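Local coordinates for protein nucleocapsid (Crimean-congo hemorrhagic fever virus, PDB 4AKL) that probably binds single- and double-stranded RNA to package the viral genome and probably cuts double-stranded DNA without sequence specificity, at residues Asp28-Pro41 with Asn415-Thr429. Numbering follows the deposited sequence.
Sequences DTYTNSYSFCESVP and NLRTNTETNNPCART
A single beta bridge, T31 with L416, joins the loop between helices 10-24 and 45-52 to the segment leading into helix 425-440. On its two sides N32 N donates to N415 O (2.8 Å) and R417 N to Y30 O (3.0 Å). With N415 CG anti to its backbone N (chi1 -166°), OD1 offers an in-plane lone pair to S33 N at 2.7 Å, while ND2 reaches S33 O (3.2 Å) and C74 O. S33 O takes T31 OG1 on the opposite face of its plane, and S35 OG, which accepts from C37 N in an ST turn, donates to T31 OG1. R417, extended from CG to NE, grips D28 O side-on through NE and NH2, both at 2.9 Å, the oxygen in the guanidinium plane; T31 O and N32 CA lie over one face. A salt bridge adds D28 OD2 to R417 NH2 (3.6 Å), carboxylate and guanidinium planes 75° apart. In this half-helical nucleocapsid, V40 closes the other end against the first turn of helix 425-440: CG2 meets P425 CB (3.7 Å), and CG1 approaches R428 NH1; R428 NE donates almost straight to N423 O. One water links P41 O to T429 OG1.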
loop_
_atom_site.group_PDB
_atom_site.type_symbol
_atom_site.label_atom_id
_atom_site.label_comp_id
_atom_site.label_asym_id
_atom_site.label_seq_id
_atom_site.Cartn_x
_atom_site.Cartn_y
_atom_site.Cartn_z
ATOM N N ASP A 28 -26.720 -1.196 -4.227
ATOM C CA ASP A 28 -25.746 -0.707 -3.262
ATOM C C ASP A 28 -26.260 -0.815 -1.833
ATOM O O ASP A 28 -25.832 -0.076 -0.944
ATOM C CB ASP A 28 -25.337 0.737 -3.625
ATOM C CG ASP A 28 -26.435 1.764 -3.395
ATOM O OD1 ASP A 28 -27.644 1.426 -3.192
ATOM O OD2 ASP A 28 -26.051 2.937 -3.424
ATOM N N THR A 29 -27.184 -1.749 -1.627
ATOM C CA THR A 29 -27.752 -2.023 -0.312
ATOM C C THR A 29 -26.632 -2.334 0.683
ATOM O O THR A 29 -26.595 -1.783 1.789
ATOM C CB THR A 29 -28.701 -3.254 -0.355
ATOM O OG1 THR A 29 -29.470 -3.226 -1.563
ATOM C CG2 THR A 29 -29.637 -3.269 0.847
ATOM N N TYR A 30 -25.726 -3.223 0.283
ATOM C CA TYR A 30 -24.652 -3.702 1.188
ATOM C C TYR A 30 -23.275 -3.295 0.774
ATOM O O TYR A 30 -22.321 -3.684 1.441
ATOM C CB TYR A 30 -24.707 -5.244 1.321
ATOM C CG TYR A 30 -26.054 -5.708 1.798
ATOM C CD1 TYR A 30 -26.452 -5.472 3.106
ATOM C CD2 TYR A 30 -26.930 -6.351 0.949
ATOM C CE1 TYR A 30 -27.676 -5.875 3.564
ATOM C CE2 TYR A 30 -28.194 -6.763 1.400
ATOM C CZ TYR A 30 -28.552 -6.525 2.702
ATOM O OH TYR A 30 -29.791 -6.929 3.157
ATOM N N THR A 31 -23.156 -2.521 -0.308
ATOM C CA THR A 31 -21.872 -2.114 -0.829
ATOM C C THR A 31 -21.813 -0.626 -1.021
ATOM O O THR A 31 -22.823 -0.025 -1.305
ATOM C CB THR A 31 -21.580 -2.765 -2.171
ATOM O OG1 THR A 31 -22.660 -2.534 -3.068
ATOM C CG2 THR A 31 -21.398 -4.260 -2.018
ATOM N N ASN A 32 -20.618 -0.051 -0.869
ATOM C CA ASN A 32 -20.377 1.397 -1.042
ATOM C C ASN A 32 -20.568 1.798 -2.466
ATOM O O ASN A 32 -21.232 2.778 -2.766
ATOM C CB ASN A 32 -18.970 1.806 -0.599
ATOM C CG ASN A 32 -18.726 1.565 0.889
ATOM O OD1 ASN A 32 -19.634 1.729 1.709
ATOM N ND2 ASN A 32 -17.503 1.184 1.233
ATOM N N SER A 33 -19.990 1.014 -3.355
ATOM C CA SER A 33 -20.148 1.258 -4.760
ATOM C C SER A 33 -21.133 0.199 -5.272
ATOM O O SER A 33 -21.173 -0.893 -4.763
ATOM C CB SER A 33 -18.755 1.229 -5.407
ATOM O OG SER A 33 -18.763 1.668 -6.722
ATOM N N TYR A 34 -21.976 0.554 -6.248
ATOM C CA TYR A 34 -22.931 -0.400 -6.847
ATOM C C TYR A 34 -22.229 -1.720 -7.277
ATOM O O TYR A 34 -21.106 -1.718 -7.828
ATOM C CB TYR A 34 -23.630 0.212 -8.031
ATOM C CG TYR A 34 -24.854 1.064 -7.683
ATOM C CD1 TYR A 34 -26.064 0.476 -7.402
ATOM C CD2 TYR A 34 -24.778 2.452 -7.650
ATOM C CE1 TYR A 34 -27.213 1.263 -7.088
ATOM C CE2 TYR A 34 -25.883 3.243 -7.346
ATOM C CZ TYR A 34 -27.094 2.648 -7.062
ATOM O OH TYR A 34 -28.184 3.448 -6.762
ATOM N N SER A 35 -22.910 -2.827 -7.012
ATOM C CA SER A 35 -22.360 -4.137 -7.202
ATOM C C SER A 35 -23.462 -5.149 -7.413
ATOM O O SER A 35 -24.661 -4.798 -7.486
ATOM C CB SER A 35 -21.559 -4.522 -5.948
ATOM O OG SER A 35 -22.430 -4.877 -4.918
ATOM N N PHE A 36 -23.070 -6.413 -7.516
ATOM C CA PHE A 36 -24.036 -7.525 -7.664
ATOM C C PHE A 36 -24.512 -8.092 -6.313
ATOM O O PHE A 36 -25.235 -9.106 -6.278
ATOM C CB PHE A 36 -23.421 -8.641 -8.545
ATOM C CG PHE A 36 -23.440 -8.323 -10.008
ATOM C CD1 PHE A 36 -24.601 -8.513 -10.747
ATOM C CD2 PHE A 36 -22.302 -7.829 -10.640
ATOM C CE1 PHE A 36 -24.632 -8.220 -12.085
ATOM C CE2 PHE A 36 -22.304 -7.520 -11.995
ATOM C CZ PHE A 36 -23.470 -7.704 -12.731
ATOM N N CYS A 37 -24.146 -7.432 -5.214
ATOM C CA CYS A 37 -24.394 -7.974 -3.871
ATOM C C CYS A 37 -25.824 -7.753 -3.359
ATOM O O CYS A 37 -26.174 -6.668 -2.902
ATOM C CB CYS A 37 -23.372 -7.405 -2.853
ATOM S SG CYS A 37 -23.351 -8.231 -1.269
ATOM N N GLU A 38 -26.628 -8.811 -3.424
ATOM C CA GLU A 38 -28.010 -8.794 -2.885
ATOM C C GLU A 38 -28.153 -9.178 -1.415
ATOM O O GLU A 38 -29.192 -8.950 -0.828
ATOM C CB GLU A 38 -28.907 -9.676 -3.728
ATOM C CG GLU A 38 -29.464 -8.914 -4.938
ATOM C CD GLU A 38 -30.108 -9.831 -5.926
ATOM O OE1 GLU A 38 -29.815 -11.059 -5.871
ATOM O OE2 GLU A 38 -30.898 -9.343 -6.753
ATOM N N SER A 39 -27.131 -9.756 -0.821
ATOM C CA SER A 39 -27.195 -10.129 0.606
ATOM C C SER A 39 -25.830 -10.391 1.148
ATOM O O SER A 39 -24.936 -10.821 0.430
ATOM C CB SER A 39 -28.069 -11.376 0.823
ATOM O OG SER A 39 -27.524 -12.463 0.130
ATOM N N VAL A 40 -25.678 -10.147 2.436
ATOM C CA VAL A 40 -24.398 -10.332 3.095
ATOM C C VAL A 40 -24.022 -11.822 3.025
ATOM O O VAL A 40 -24.840 -12.667 3.312
ATOM C CB VAL A 40 -24.434 -9.819 4.561
ATOM C CG1 VAL A 40 -23.097 -10.057 5.257
ATOM C CG2 VAL A 40 -24.798 -8.346 4.598
ATOM N N PRO A 41 -22.775 -12.140 2.630
ATOM C CA PRO A 41 -22.431 -13.528 2.534
ATOM C C PRO A 41 -22.403 -14.196 3.915
ATOM O O PRO A 41 -21.968 -13.605 4.899
ATOM C CB PRO A 41 -21.027 -13.509 1.910
ATOM C CG PRO A 41 -20.754 -12.111 1.527
ATOM C CD PRO A 41 -21.609 -11.278 2.359
ATOM N N ASN A 415 -15.312 -2.931 -0.484
ATOM C CA ASN A 415 -16.573 -2.380 -0.999
ATOM C C ASN A 415 -17.793 -2.714 -0.106
ATOM O O ASN A 415 -18.863 -2.150 -0.310
ATOM C CB ASN A 415 -16.825 -2.869 -2.425
ATOM C CG ASN A 415 -17.902 -2.085 -3.130
ATOM O OD1 ASN A 415 -18.042 -0.857 -2.921
ATOM N ND2 ASN A 415 -18.682 -2.765 -3.947
ATOM N N LEU A 416 -17.647 -3.625 0.868
ATOM C CA LEU A 416 -18.760 -3.926 1.789
ATOM C C LEU A 416 -18.894 -2.763 2.749
ATOM O O LEU A 416 -17.864 -2.276 3.244
ATOM C CB LEU A 416 -18.557 -5.213 2.586
ATOM C CG LEU A 416 -18.817 -6.524 1.843
ATOM C CD1 LEU A 416 -18.249 -7.688 2.634
ATOM C CD2 LEU A 416 -20.326 -6.743 1.521
ATOM N N ARG A 417 -20.146 -2.342 3.023
ATOM C CA ARG A 417 -20.395 -1.165 3.884
ATOM C C ARG A 417 -19.896 -1.393 5.289
ATOM O O ARG A 417 -19.821 -2.530 5.752
ATOM C CB ARG A 417 -21.907 -0.779 3.933
ATOM C CG ARG A 417 -22.446 -0.199 2.628
ATOM C CD ARG A 417 -23.920 0.169 2.691
ATOM N NE ARG A 417 -24.387 0.758 1.419
ATOM C CZ ARG A 417 -24.206 2.035 1.032
ATOM N NH1 ARG A 417 -23.569 2.934 1.807
ATOM N NH2 ARG A 417 -24.672 2.425 -0.165
ATOM N N THR A 418 -19.549 -0.302 5.955
ATOM C CA THR A 418 -19.144 -0.330 7.343
ATOM C C THR A 418 -20.162 0.342 8.273
ATOM O O THR A 418 -19.972 0.321 9.473
ATOM C CB THR A 418 -17.764 0.352 7.541
ATOM O OG1 THR A 418 -17.807 1.699 7.057
ATOM C CG2 THR A 418 -16.631 -0.457 6.794
ATOM N N ASN A 419 -21.239 0.917 7.727
ATOM C CA ASN A 419 -22.188 1.720 8.560
ATOM C C ASN A 419 -23.128 0.878 9.427
ATOM O O ASN A 419 -23.310 -0.323 9.193
ATOM C CB ASN A 419 -22.952 2.718 7.707
ATOM C CG ASN A 419 -23.544 2.104 6.459
ATOM O OD1 ASN A 419 -24.668 1.579 6.465
ATOM N ND2 ASN A 419 -22.780 2.190 5.345
ATOM N N THR A 420 -23.710 1.498 10.448
ATOM C CA THR A 420 -24.562 0.736 11.395
ATOM C C THR A 420 -25.956 0.449 10.841
ATOM O O THR A 420 -26.610 -0.461 11.337
ATOM C CB THR A 420 -24.674 1.416 12.760
ATOM O OG1 THR A 420 -23.390 1.886 13.160
ATOM C CG2 THR A 420 -25.206 0.431 13.830
ATOM N N GLU A 421 -26.409 1.196 9.823
ATOM C CA GLU A 421 -27.723 0.933 9.177
ATOM C C GLU A 421 -27.771 -0.490 8.585
ATOM O O GLU A 421 -28.833 -1.119 8.561
ATOM C CB GLU A 421 -28.038 1.946 8.084
ATOM C CG GLU A 421 -28.262 3.397 8.583
ATOM C CD GLU A 421 -26.973 4.227 8.702
ATOM O OE1 GLU A 421 -25.839 3.660 8.768
ATOM O OE2 GLU A 421 -27.114 5.466 8.731
ATOM N N THR A 422 -26.617 -0.967 8.106
ATOM C CA THR A 422 -26.430 -2.352 7.667
ATOM C C THR A 422 -25.581 -3.170 8.665
ATOM O O THR A 422 -25.236 -4.285 8.384
ATOM C CB THR A 422 -25.759 -2.401 6.268
ATOM O OG1 THR A 422 -24.569 -1.618 6.293
ATOM C CG2 THR A 422 -26.681 -1.854 5.204
ATOM N N ASN A 423 -25.261 -2.622 9.830
ATOM C CA ASN A 423 -24.423 -3.317 10.858
ATOM C C ASN A 423 -23.039 -3.827 10.405
ATOM O O ASN A 423 -22.583 -4.929 10.770
ATOM C CB ASN A 423 -25.248 -4.410 11.598
ATOM C CG ASN A 423 -25.785 -3.933 12.933
ATOM O OD1 ASN A 423 -25.995 -4.736 13.829
ATOM N ND2 ASN A 423 -26.003 -2.620 13.078
ATOM N N ASN A 424 -22.376 -2.997 9.614
ATOM C CA ASN A 424 -21.004 -3.201 9.209
ATOM C C ASN A 424 -20.709 -4.613 8.621
ATOM O O ASN A 424 -19.931 -5.381 9.177
ATOM C CB ASN A 424 -20.076 -2.832 10.388
ATOM C CG ASN A 424 -18.622 -2.620 9.948
ATOM O OD1 ASN A 424 -18.268 -2.975 8.841
ATOM N ND2 ASN A 424 -17.787 -2.033 10.824
ATOM N N PRO A 425 -21.335 -4.934 7.481
ATOM C CA PRO A 425 -21.077 -6.201 6.862
ATOM C C PRO A 425 -19.628 -6.352 6.421
ATOM O O PRO A 425 -19.209 -7.457 6.227
ATOM C CB PRO A 425 -22.029 -6.197 5.637
ATOM C CG PRO A 425 -22.231 -4.849 5.373
ATOM C CD PRO A 425 -22.320 -4.194 6.694
ATOM N N CYS A 426 -18.891 -5.239 6.268
ATOM C CA CYS A 426 -17.483 -5.307 6.010
ATOM C C CYS A 426 -16.789 -6.008 7.168
ATOM O O CYS A 426 -16.077 -7.031 6.975
ATOM C CB CYS A 426 -16.901 -3.917 5.842
ATOM S SG CYS A 426 -15.127 -3.956 5.393
ATOM N N ALA A 427 -16.985 -5.463 8.365
ATOM C CA ALA A 427 -16.312 -6.004 9.538
ATOM C C ALA A 427 -16.822 -7.430 9.831
ATOM O O ALA A 427 -16.041 -8.330 10.123
ATOM C CB ALA A 427 -16.487 -5.088 10.717
ATOM N N ARG A 428 -18.116 -7.666 9.721
ATOM C CA ARG A 428 -18.586 -9.025 9.981
ATOM C C ARG A 428 -17.842 -10.050 9.116
ATOM O O ARG A 428 -17.460 -11.106 9.614
ATOM C CB ARG A 428 -20.077 -9.151 9.790
ATOM C CG ARG A 428 -20.844 -8.500 10.923
ATOM C CD ARG A 428 -22.319 -8.685 10.776
ATOM N NE ARG A 428 -22.936 -7.623 9.963
ATOM C CZ ARG A 428 -23.674 -7.783 8.844
ATOM N NH1 ARG A 428 -23.942 -8.980 8.309
ATOM N NH2 ARG A 428 -24.155 -6.715 8.252
ATOM N N THR A 429 -17.631 -9.711 7.855
ATOM C CA THR A 429 -17.062 -10.622 6.891
ATOM C C THR A 429 -15.545 -10.829 7.102
ATOM O O THR A 429 -15.043 -11.956 6.930
ATOM C CB THR A 429 -17.339 -10.095 5.489
ATOM O OG1 THR A 429 -18.745 -9.880 5.341
ATOM C CG2 THR A 429 -16.791 -11.060 4.383
HETATM O O HOH W 1 -19.919 -12.309 6.335
#